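Acyl-CoA hydrolase (Bacillus halodurans, PDB 1VPM) binds coenzyme A and probably hydrolyses the thioester bond of long-chain fatty acyl-CoA, as a hot-dog-fold thioesterase. Local coordinates at residues A[68-73]-A[123-128]; A[85-90]-A[107-112]. All blocks are in the same frame, centred on the assembly; numbering follows the deposited sequence. Where two conformers were deposited one is given.

Contact 1: residues A[68-73]-A[123-128]. With COA (coenzyme A), chain D.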
ATOM      1  N   THR A  68     -12.421   4.867  17.406  1.00 22.35           N
ATOM      2  CA  THR A  68     -13.181   6.023  16.970  1.00 21.09           C
ATOM      3  C   THR A  68     -14.672   5.769  17.185  1.00 21.52           C
ATOM      4  O   THR A  68     -15.231   4.842  16.611  1.00 23.36           O
ATOM      5  CB  THR A  68     -12.936   6.317  15.522  1.00 23.07           C
ATOM      6  OG1 THR A  68     -11.523   6.504  15.319  1.00 26.82           O
ATOM      7  CG2 THR A  68     -13.721   7.590  15.085  1.00 21.54           C
ATOM      8  N   ALA A  69     -15.291   6.518  18.073  1.00 21.19           N
ATOM      9  CA  ALA A  69     -16.726   6.381  18.267  1.00 20.54           C
ATOM     10  C   ALA A  69     -17.573   7.052  17.197  1.00 22.92           C
ATOM     11  O   ALA A  69     -18.625   6.539  16.774  1.00 19.27           O
ATOM     12  CB  ALA A  69     -17.120   6.966  19.612  1.00 21.97           C
ATOM     13  N   SER A  70     -17.118   8.220  16.803  1.00 22.78           N
ATOM     14  CA  SER A  70     -17.771   9.051  15.783  1.00 22.12           C
ATOM     15  C   SER A  70     -16.863  10.161  15.242  1.00 24.00           C
ATOM     16  O   SER A  70     -15.819  10.497  15.797  1.00 21.76           O
ATOM     17  CB  SER A  70     -19.098   9.627  16.322  1.00 21.92           C
ATOM     18  OG  SER A  70     -18.823  10.582  17.291  1.00 21.81           O
ATOM     19  N   ILE A  71     -17.255  10.680  14.086  1.00 23.42           N
ATOM     20  CA  ILE A  71     -16.752  11.898  13.511  1.00 22.86           C
ATOM     21  C   ILE A  71     -17.959  12.804  13.191  1.00 25.37           C
ATOM     22  O   ILE A  71     -19.006  12.333  12.782  1.00 22.59           O
ATOM     23  CB  ILE A  71     -15.805  11.595  12.268  1.00 22.49           C
ATOM     24  CG1 ILE A  71     -15.183  12.891  11.776  1.00 24.96           C
ATOM     25  CG2 ILE A  71     -16.551  10.914  11.138  1.00 23.45           C
ATOM     26  CD1 ILE A  71     -14.068  12.712  10.745  1.00 25.39           C
ATOM     27  N   ASP A  72     -17.843  14.098  13.473  1.00 24.09           N
ATOM     28  CA  ASP A  72     -18.898  15.032  13.113  1.00 24.70           C
ATOM     29  C   ASP A  72     -18.796  15.272  11.603  1.00 22.98           C
ATOM     30  O   ASP A  72     -17.857  14.802  10.934  1.00 24.18           O
ATOM     31  CB  ASP A  72     -18.723  16.349  13.885  1.00 26.28           C
ATOM     32  CG  ASP A  72     -18.961  16.192  15.358  1.00 25.55           C
ATOM     33  OD1 ASP A  72     -19.346  15.081  15.839  1.00 25.15           O
ATOM     34  OD2 ASP A  72     -18.792  17.251  16.021  1.00 27.56           O
ATOM     35  N   SER A  73     -19.712  16.078  11.086  1.00 23.13           N
ATOM     36  CA  SER A  73     -19.688  16.363   9.654  1.00 24.28           C
ATOM     37  C   SER A  73     -18.343  16.992   9.234  1.00 24.01           C
ATOM     38  O   SER A  73     -17.654  17.689  10.028  1.00 25.53           O
ATOM     39  CB  SER A  73     -20.879  17.247   9.277  0.65 25.49           C
ATOM     40  OG  SER A  73     -20.769  18.499   9.890  0.65 27.06           O
ATOM     41  N   PHE A 123     -14.342  17.649  14.234  1.00 24.20           N
ATOM     42  CA  PHE A 123     -14.276  17.043  15.578  1.00 24.52           C
ATOM     43  C   PHE A 123     -14.591  15.552  15.516  1.00 22.81           C
ATOM     44  O   PHE A 123     -15.460  15.119  14.735  1.00 22.48           O
ATOM     45  CB  PHE A 123     -15.317  17.644  16.498  1.00 22.86           C
ATOM     46  CG  PHE A 123     -15.116  19.104  16.784  1.00 20.59           C
ATOM     47  CD1 PHE A 123     -14.179  19.510  17.741  1.00 25.51           C
ATOM     48  CD2 PHE A 123     -15.907  20.054  16.188  1.00 26.24           C
ATOM     49  CE1 PHE A 123     -14.001  20.882  18.036  1.00 25.71           C
ATOM     50  CE2 PHE A 123     -15.720  21.378  16.475  1.00 26.95           C
ATOM     51  CZ  PHE A 123     -14.764  21.790  17.408  1.00 26.09           C
ATOM     52  N   LEU A 124     -13.796  14.759  16.242  1.00 23.49           N
ATOM     53  CA  LEU A 124     -14.056  13.382  16.423  1.00 23.10           C
ATOM     54  C   LEU A 124     -14.235  13.031  17.893  1.00 24.25           C
ATOM     55  O   LEU A 124     -13.797  13.767  18.798  1.00 24.79           O
ATOM     56  CB  LEU A 124     -12.890  12.573  15.881  1.00 22.55           C
ATOM     57  CG  LEU A 124     -12.588  12.659  14.392  1.00 25.34           C
ATOM     58  CD1 LEU A 124     -11.712  13.861  14.111  1.00 30.18           C
ATOM     59  CD2 LEU A 124     -11.872  11.376  13.866  1.00 25.12           C
ATOM     60  N   THR A 125     -14.871  11.906  18.123  1.00 21.00           N
ATOM     61  CA  THR A 125     -15.000  11.382  19.480  1.00 22.64           C
ATOM     62  C   THR A 125     -14.228  10.073  19.523  1.00 23.38           C
ATOM     63  O   THR A 125     -14.608   9.068  18.856  1.00 22.69           O
ATOM     64  CB  THR A 125     -16.459  11.177  19.884  1.00 24.53           C
ATOM     65  OG1 THR A 125     -17.169  12.435  19.898  1.00 24.47           O
ATOM     66  CG2 THR A 125     -16.520  10.598  21.301  1.00 27.03           C
HETATM   67  N   MSE A 126     -13.190  10.051  20.372  1.00 21.45           N
HETATM   68  CA  MSE A 126     -12.339   8.896  20.541  1.00 24.85           C
HETATM   69  C   MSE A 126     -12.598   8.314  21.918  1.00 24.54           C
HETATM   70  O   MSE A 126     -12.797   9.064  22.846  1.00 23.76           O
HETATM   71  CB  MSE A 126     -10.863   9.309  20.444  1.00 25.22           C
HETATM   72  CG  MSE A 126     -10.465  10.115  19.212  1.00 24.16           C
HETATM   73 SE   MSE A 126     -10.946   9.142  17.503  1.00 37.19          SE
HETATM   74  CE  MSE A 126      -9.727   7.714  17.767  1.00 24.24           C
ATOM     75  N   VAL A 127     -12.551   6.994  22.039  1.00 22.45           N
ATOM     76  CA  VAL A 127     -12.796   6.306  23.304  1.00 21.91           C
ATOM     77  C   VAL A 127     -11.591   5.498  23.649  1.00 24.07           C
ATOM     78  O   VAL A 127     -11.146   4.726  22.835  1.00 22.12           O
ATOM     79  CB  VAL A 127     -14.086   5.440  23.246  1.00 22.99           C
ATOM     80  CG1 VAL A 127     -14.267   4.678  24.536  1.00 21.89           C
ATOM     81  CG2 VAL A 127     -15.283   6.345  23.025  1.00 24.70           C
ATOM     82  N   ALA A 128     -11.039   5.699  24.839  1.00 24.81           N
ATOM     83  CA  ALA A 128      -9.912   4.883  25.321  1.00 21.80           C
ATOM     84  C   ALA A 128     -10.433   3.527  25.726  1.00 22.48           C
ATOM     85  O   ALA A 128     -11.501   3.454  26.353  1.00 22.58           O
ATOM     86  CB  ALA A 128      -9.268   5.561  26.533  1.00 20.72           C
TER
HETATM   87  N1A COA D 200     -20.489   9.635  19.296  1.00 40.26           N
HETATM   88  C2A COA D 200     -19.896  10.303  20.328  1.00 36.99           C
HETATM   89  N3A COA D 200     -19.696   9.643  21.553  1.00 46.57           N
HETATM   90  C4A COA D 200     -20.081   8.343  21.698  1.00 43.35           C
HETATM   91  C5A COA D 200     -20.702   7.652  20.643  1.00 39.37           C
HETATM   92  C6A COA D 200     -20.918   8.304  19.425  1.00 44.11           C
HETATM   93  N6A COA D 200     -21.642   7.693  18.470  1.00 32.59           N
HETATM   94  N7A COA D 200     -20.998   6.390  21.085  1.00 47.29           N
HETATM   95  C8A COA D 200     -20.575   6.275  22.375  1.00 42.54           C
HETATM   96  N9A COA D 200     -20.018   7.470  22.759  1.00 41.57           N
HETATM   97  C1B COA D 200     -19.282   7.709  23.986  1.00 41.50           C
HETATM   98  C2B COA D 200     -20.214   7.638  25.174  1.00 48.33           C
HETATM   99  O2B COA D 200     -20.945   8.829  25.305  1.00 47.99           O
HETATM  100  C3B COA D 200     -19.226   7.392  26.303  1.00 45.21           C
HETATM  101  O3B COA D 200     -18.823   8.671  26.758  1.00 45.02           O
HETATM  102  P3B COA D 200     -18.319   8.981  28.241  1.00 37.19           P
HETATM  103  O7A COA D 200     -19.478   9.436  29.033  1.00 45.49           O
HETATM  104  O8A COA D 200     -17.303  10.049  28.298  1.00 39.96           O
HETATM  105  O9A COA D 200     -17.648   7.735  28.741  1.00 39.67           O
HETATM  106  C4B COA D 200     -18.124   6.568  25.621  1.00 49.56           C
HETATM  107  O4B COA D 200     -18.402   6.641  24.221  1.00 44.14           O
HETATM  108  C5B COA D 200     -18.113   5.087  26.010  1.00 50.78           C
HETATM  109  O5B COA D 200     -19.399   4.544  25.715  1.00 62.39           O
HETATM  110  P1A COA D 200     -20.264   3.623  26.756  1.00 66.29           P
HETATM  111  O1A COA D 200     -21.730   3.969  26.605  1.00 66.88           O
HETATM  112  O2A COA D 200     -19.740   3.736  28.173  1.00 65.29           O
HETATM  113  O3A COA D 200     -19.984   2.094  26.323  1.00 65.73           O
HETATM  114  P2A COA D 200     -20.266   1.392  24.892  1.00 62.22           P
HETATM  115  O4A COA D 200     -21.631   1.818  24.373  1.00 55.01           O
HETATM  116  O5A COA D 200     -20.068  -0.099  25.110  1.00 66.24           O
HETATM  117  O6A COA D 200     -19.089   1.902  23.892  1.00 62.84           O
HETATM  118  CBP COA D 200     -18.419   2.554  21.692  1.00 59.10           C
HETATM  119  CCP COA D 200     -19.316   2.876  22.887  1.00 59.87           C
HETATM  120  CDP COA D 200     -18.275   3.795  20.805  1.00 55.95           C
HETATM  121  CEP COA D 200     -17.037   2.174  22.265  1.00 53.51           C
HETATM  122  CAP COA D 200     -19.040   1.374  20.890  1.00 56.88           C
HETATM  123  OAP COA D 200     -20.361   1.593  20.409  1.00 56.45           O
HETATM  124  C9P COA D 200     -18.117   0.980  19.752  1.00 57.40           C
HETATM  125  O9P COA D 200     -17.031   0.146  20.083  1.00 48.04           O
HETATM  126  N8P COA D 200     -18.309   1.424  18.500  1.00 37.96           N
HETATM  127  C7P COA D 200     -17.355   0.986  17.500  1.00 43.59           C
HETATM  128  C6P COA D 200     -16.055   1.793  17.572  1.00 43.62           C
HETATM  129  C5P COA D 200     -15.107   1.378  16.465  1.00 43.12           C
HETATM  130  O5P COA D 200     -14.655   0.215  16.471  1.00 54.69           O
HETATM  131  N4P COA D 200     -14.818   2.280  15.522  1.00 36.08           N
HETATM  132  C3P COA D 200     -13.877   1.991  14.473  1.00 35.54           C
HETATM  133  C2P COA D 200     -14.443   1.603  13.106  1.00 31.25           C
HETATM  134  S1P COA D 200     -15.853   0.423  12.965  1.00 40.10           S
HETATM  135  O   HOH W   1     -17.637  13.112  16.998  1.00 23.07           O

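Contact 2: residues A[85-90]-A[107-112]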
ATOM      1  N   ALA A  85       1.284  19.282  -0.390  1.00 23.92           N
ATOM      2  CA  ALA A  85       1.423  18.572   0.862  1.00 25.66           C
ATOM      3  C   ALA A  85       0.189  18.912   1.674  1.00 26.47           C
ATOM      4  O   ALA A  85      -0.321  20.063   1.664  1.00 30.48           O
ATOM      5  CB  ALA A  85       2.610  19.006   1.599  1.00 27.53           C
ATOM      6  N   LEU A  86      -0.267  17.927   2.413  1.00 23.40           N
ATOM      7  CA  LEU A  86      -1.315  18.115   3.375  1.00 23.48           C
ATOM      8  C   LEU A  86      -0.722  18.173   4.750  1.00 25.85           C
ATOM      9  O   LEU A  86       0.048  17.302   5.117  1.00 26.13           O
ATOM     10  CB  LEU A  86      -2.298  16.963   3.354  1.00 28.45           C
ATOM     11  CG  LEU A  86      -3.376  16.804   2.316  1.00 37.32           C
ATOM     12  CD1 LEU A  86      -4.204  15.544   2.715  1.00 40.36           C
ATOM     13  CD2 LEU A  86      -4.301  18.013   2.302  1.00 29.54           C
ATOM     14  N   GLU A  87      -1.144  19.164   5.524  1.00 23.41           N
ATOM     15  CA  GLU A  87      -0.689  19.404   6.882  1.00 22.14           C
ATOM     16  C   GLU A  87      -1.907  19.206   7.818  1.00 23.87           C
ATOM     17  O   GLU A  87      -2.879  19.880   7.651  1.00 28.04           O
ATOM     18  CB  GLU A  87      -0.216  20.838   7.013  1.00 25.80           C
ATOM     19  CG  GLU A  87       0.806  21.263   5.935  1.00 41.54           C
ATOM     20  CD  GLU A  87       1.147  22.789   5.972  1.00 43.41           C
ATOM     21  OE1 GLU A  87       0.379  23.590   6.612  1.00 48.06           O
ATOM     22  OE2 GLU A  87       2.190  23.148   5.354  1.00 59.30           O
ATOM     23  N   LEU A  88      -1.743  18.359   8.806  1.00 22.91           N
ATOM     24  CA  LEU A  88      -2.786  18.089   9.755  1.00 19.68           C
ATOM     25  C   LEU A  88      -2.301  18.390  11.172  1.00 22.91           C
ATOM     26  O   LEU A  88      -1.107  18.115  11.487  1.00 27.89           O
ATOM     27  CB  LEU A  88      -3.218  16.617   9.670  1.00 22.61           C
ATOM     28  CG  LEU A  88      -3.831  16.097   8.342  1.00 20.05           C
ATOM     29  CD1 LEU A  88      -2.750  15.345   7.555  1.00 25.85           C
ATOM     30  CD2 LEU A  88      -4.985  15.199   8.630  1.00 25.67           C
ATOM     31  N   GLU A  89      -3.239  18.875  11.992  1.00 25.59           N
ATOM     32  CA  GLU A  89      -2.956  19.114  13.408  1.00 23.99           C
ATOM     33  C   GLU A  89      -4.156  18.721  14.229  1.00 24.76           C
ATOM     34  O   GLU A  89      -5.256  19.114  13.899  1.00 23.04           O
ATOM     35  CB  GLU A  89      -2.624  20.592  13.644  1.00 24.11           C
ATOM     36  CG  GLU A  89      -2.276  20.913  15.094  1.00 29.43           C
ATOM     37  CD  GLU A  89      -2.080  22.391  15.361  1.00 34.49           C
ATOM     38  OE1 GLU A  89      -2.326  23.253  14.494  1.00 32.63           O
ATOM     39  OE2 GLU A  89      -1.642  22.707  16.470  1.00 42.83           O
ATOM     40  N   GLY A  90      -3.922  17.978  15.282  1.00 22.97           N
ATOM     41  CA  GLY A  90      -4.967  17.499  16.145  1.00 23.36           C
ATOM     42  C   GLY A  90      -4.632  17.782  17.606  1.00 22.24           C
ATOM     43  O   GLY A  90      -3.439  17.793  17.976  1.00 23.76           O
ATOM     44  N   HIS A 107      -4.753  21.640   6.307  1.00 22.16           N
ATOM     45  CA  HIS A 107      -4.373  22.660   5.297  1.00 24.03           C
ATOM     46  C   HIS A 107      -3.643  21.963   4.170  1.00 22.80           C
ATOM     47  O   HIS A 107      -3.037  20.899   4.371  1.00 26.80           O
ATOM     48  CB  HIS A 107      -3.403  23.712   5.867  1.00 21.80           C
ATOM     49  CG  HIS A 107      -4.051  24.660   6.823  1.00 25.60           C
ATOM     50  ND1 HIS A 107      -4.325  24.320   8.133  1.00 27.47           N
ATOM     51  CD2 HIS A 107      -4.478  25.929   6.649  1.00 30.15           C
ATOM     52  CE1 HIS A 107      -4.900  25.359   8.725  1.00 34.69           C
ATOM     53  NE2 HIS A 107      -4.997  26.351   7.849  1.00 28.70           N
ATOM     54  N   SER A 108      -3.747  22.547   2.980  1.00 23.97           N
ATOM     55  CA  SER A 108      -2.873  22.167   1.864  1.00 25.35           C
ATOM     56  C   SER A 108      -1.758  23.177   1.760  1.00 25.12           C
ATOM     57  O   SER A 108      -1.975  24.369   1.977  1.00 25.18           O
ATOM     58  CB  SER A 108      -3.633  22.100   0.544  1.00 27.09           C
ATOM     59  OG  SER A 108      -4.297  23.336   0.313  1.00 32.89           O
ATOM     60  N   ASN A 109      -0.585  22.700   1.430  1.00 25.03           N
ATOM     61  CA  ASN A 109       0.533  23.536   1.104  1.00 25.20           C
ATOM     62  C   ASN A 109       0.866  23.347  -0.382  1.00 22.45           C
ATOM     63  O   ASN A 109       1.254  22.276  -0.807  1.00 23.89           O
ATOM     64  CB  ASN A 109       1.710  23.196   1.986  1.00 30.33           C
ATOM     65  CG  ASN A 109       2.644  24.341   2.129  1.00 38.98           C
ATOM     66  OD1 ASN A 109       2.867  25.104   1.172  1.00 47.49           O
ATOM     67  ND2 ASN A 109       3.188  24.505   3.328  1.00 43.47           N
ATOM     68  N   ASN A 110       0.609  24.372  -1.180  1.00 22.49           N
ATOM     69  CA  ASN A 110       0.877  24.316  -2.614  1.00 20.11           C
ATOM     70  C   ASN A 110       2.396  24.287  -2.868  1.00 20.61           C
ATOM     71  O   ASN A 110       3.110  25.213  -2.497  1.00 20.84           O
ATOM     72  CB  ASN A 110       0.257  25.526  -3.276  1.00 22.60           C
ATOM     73  CG  ASN A 110       0.344  25.490  -4.756  1.00 28.63           C
ATOM     74  OD1 ASN A 110       1.406  25.397  -5.331  1.00 29.16           O
ATOM     75  ND2 ASN A 110      -0.792  25.578  -5.397  1.00 37.72           N
ATOM     76  N   LEU A 111       2.866  23.196  -3.421  1.00 26.45           N
ATOM     77  CA  LEU A 111       4.329  23.087  -3.440  1.00 29.81           C
ATOM     78  C   LEU A 111       4.949  23.994  -4.513  1.00 27.86           C
ATOM     79  O   LEU A 111       6.091  24.323  -4.387  1.00 24.26           O
ATOM     80  CB  LEU A 111       4.848  21.620  -3.324  1.00 34.95           C
ATOM     81  CG  LEU A 111       4.497  20.859  -1.989  1.00 36.68           C
ATOM     82  CD1 LEU A 111       5.018  19.362  -1.805  1.00 32.34           C
ATOM     83  CD2 LEU A 111       4.842  21.573  -0.718  1.00 30.51           C
ATOM     84  N   LEU A 112       4.187  24.527  -5.461  1.00 25.87           N
ATOM     85  CA  LEU A 112       4.747  25.531  -6.415  1.00 29.48           C
ATOM     86  C   LEU A 112       4.763  26.980  -5.890  1.00 27.08           C
ATOM     87  O   LEU A 112       5.695  27.698  -6.116  1.00 25.65           O
ATOM     88  CB  LEU A 112       4.003  25.501  -7.743  1.00 34.07           C
ATOM     89  CG  LEU A 112       4.114  24.230  -8.588  1.00 42.20           C
ATOM     90  CD1 LEU A 112       3.385  24.499  -9.923  1.00 48.13           C
ATOM     91  CD2 LEU A 112       5.568  23.783  -8.820  1.00 47.59           C
TER
HETATM   92  O   HOH W   2      -3.442  22.119   9.720  1.00 23.30           O

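Contact 1: residues A[68-73]-A[123-128]
A69 and S70 both face T125, which makes a classic beta bulge between two antiparallel strands of the hot-dog sheet. T125 O takes A69 N at 2.8 Å and, more weakly, S70 N at 3.4 Å. Past the bulge the ladder is regular: T125 N binds S70 O at 2.9 Å, and D72 N meets F123 O in a nearly straight bond (177°).

The tight side carries T68, I71, L124 and M126 and faces helix 43-62. I71 and L124 lie side by side and point the same way, with I71 CG1 3.7 Å from L124 CG. The selenomethionine M126 is bent at both chi2 and chi3, and this curls its methyl CE back to pack on T68 OG1. The hydrogen bond of that hydroxyl goes to D51 OD1 on the helix.

The other side holds ligand and water. Coenzyme A lies over A69, S70, T125 and V127. S70 OG is 2.8 Å from N1A of its adenine, and T125 CG2 packs near N3A. One water joins S70 OG, T125 OG1 and D72 OD1, donating to the carboxylate. D72 also forms salt bridges with R162 and R165 of helix 146-166. Its OD2 approaches the F123 ring obliquely, and F123 CB is 3.5 Å away.

S70 and I71 continue the sheet into the second subunit, whose D75 and F76 also hydrogen-bond to coenzyme A. T68 O accepts N4P of the pantetheine arm at 2.8 Å. The chemistry implies a split role: apolar packing, with one T68-D51 hydrogen bond, joins sheet to helix, while the T68 carbonyl binds the pantetheine arm and the S70 and T125 side chains pack against the adenine.

Contact 2: residues A[85-90]-A[107-112]
E87 has CG anti to its own carbonyl carbon (chi1 -52°) and an extended chain beyond, while N109 has CG on the far side from its backbone N (chi1 -155°). These torsions bring carboxylate and amide together on one face of a beta hairpin in the hot-dog sheet. N109 ND2 gives a 2.6 Å hydrogen bond to the syn side of E87 OE2, from somewhat out of the carboxylate plane. The acceptor lies near the amide plane, but the two flat groups are turned 74° apart. E87 OE1 holds a salt bridge to R116 on the next strand. An alanine at E87 would remove the carboxylate and would probably leave R116 without this charge partner and the N109 amide freer to turn.

Beneath these side chains the backbones pair closely. A85 and N109 exchange two hydrogen bonds, and so do E87 and H107. L86 is on the other face, packed on V46 and Y49 of helix 43-62, with CD2 3.8 Å from H107 O. At the open end of the hairpin, L111 CD2 reaches A85 CB at 4.1 Å, and L56 of the third subunit packs on A85. One water donates to E87 O and sits in the plane of the H107 ring, at its edge, 2.9 Å from ND1.

Overall arrangement
Both contacts are mostly buried antiparallel strand pairs in one five-stranded sheet, with centres about 22 Å apart. Contact 2 is nested in the chain between the segments of contact 1. Strands 99-109 and 116-129 are neighbours, so the two pairings are linked through the sheet, and each has one face on helix 43-62. Contact 1 lies nearer the chain centre, about 8 Å from it against about 15 Å. It is bulged, its other face serves coenzyme A and helix 146-166, and its edge strand runs on into the second subunit. Contact 2 is the regular, unbulged open end of a hairpin. Its other face carries a carboxylate, an amide and an imidazole, and its end meets the third subunit.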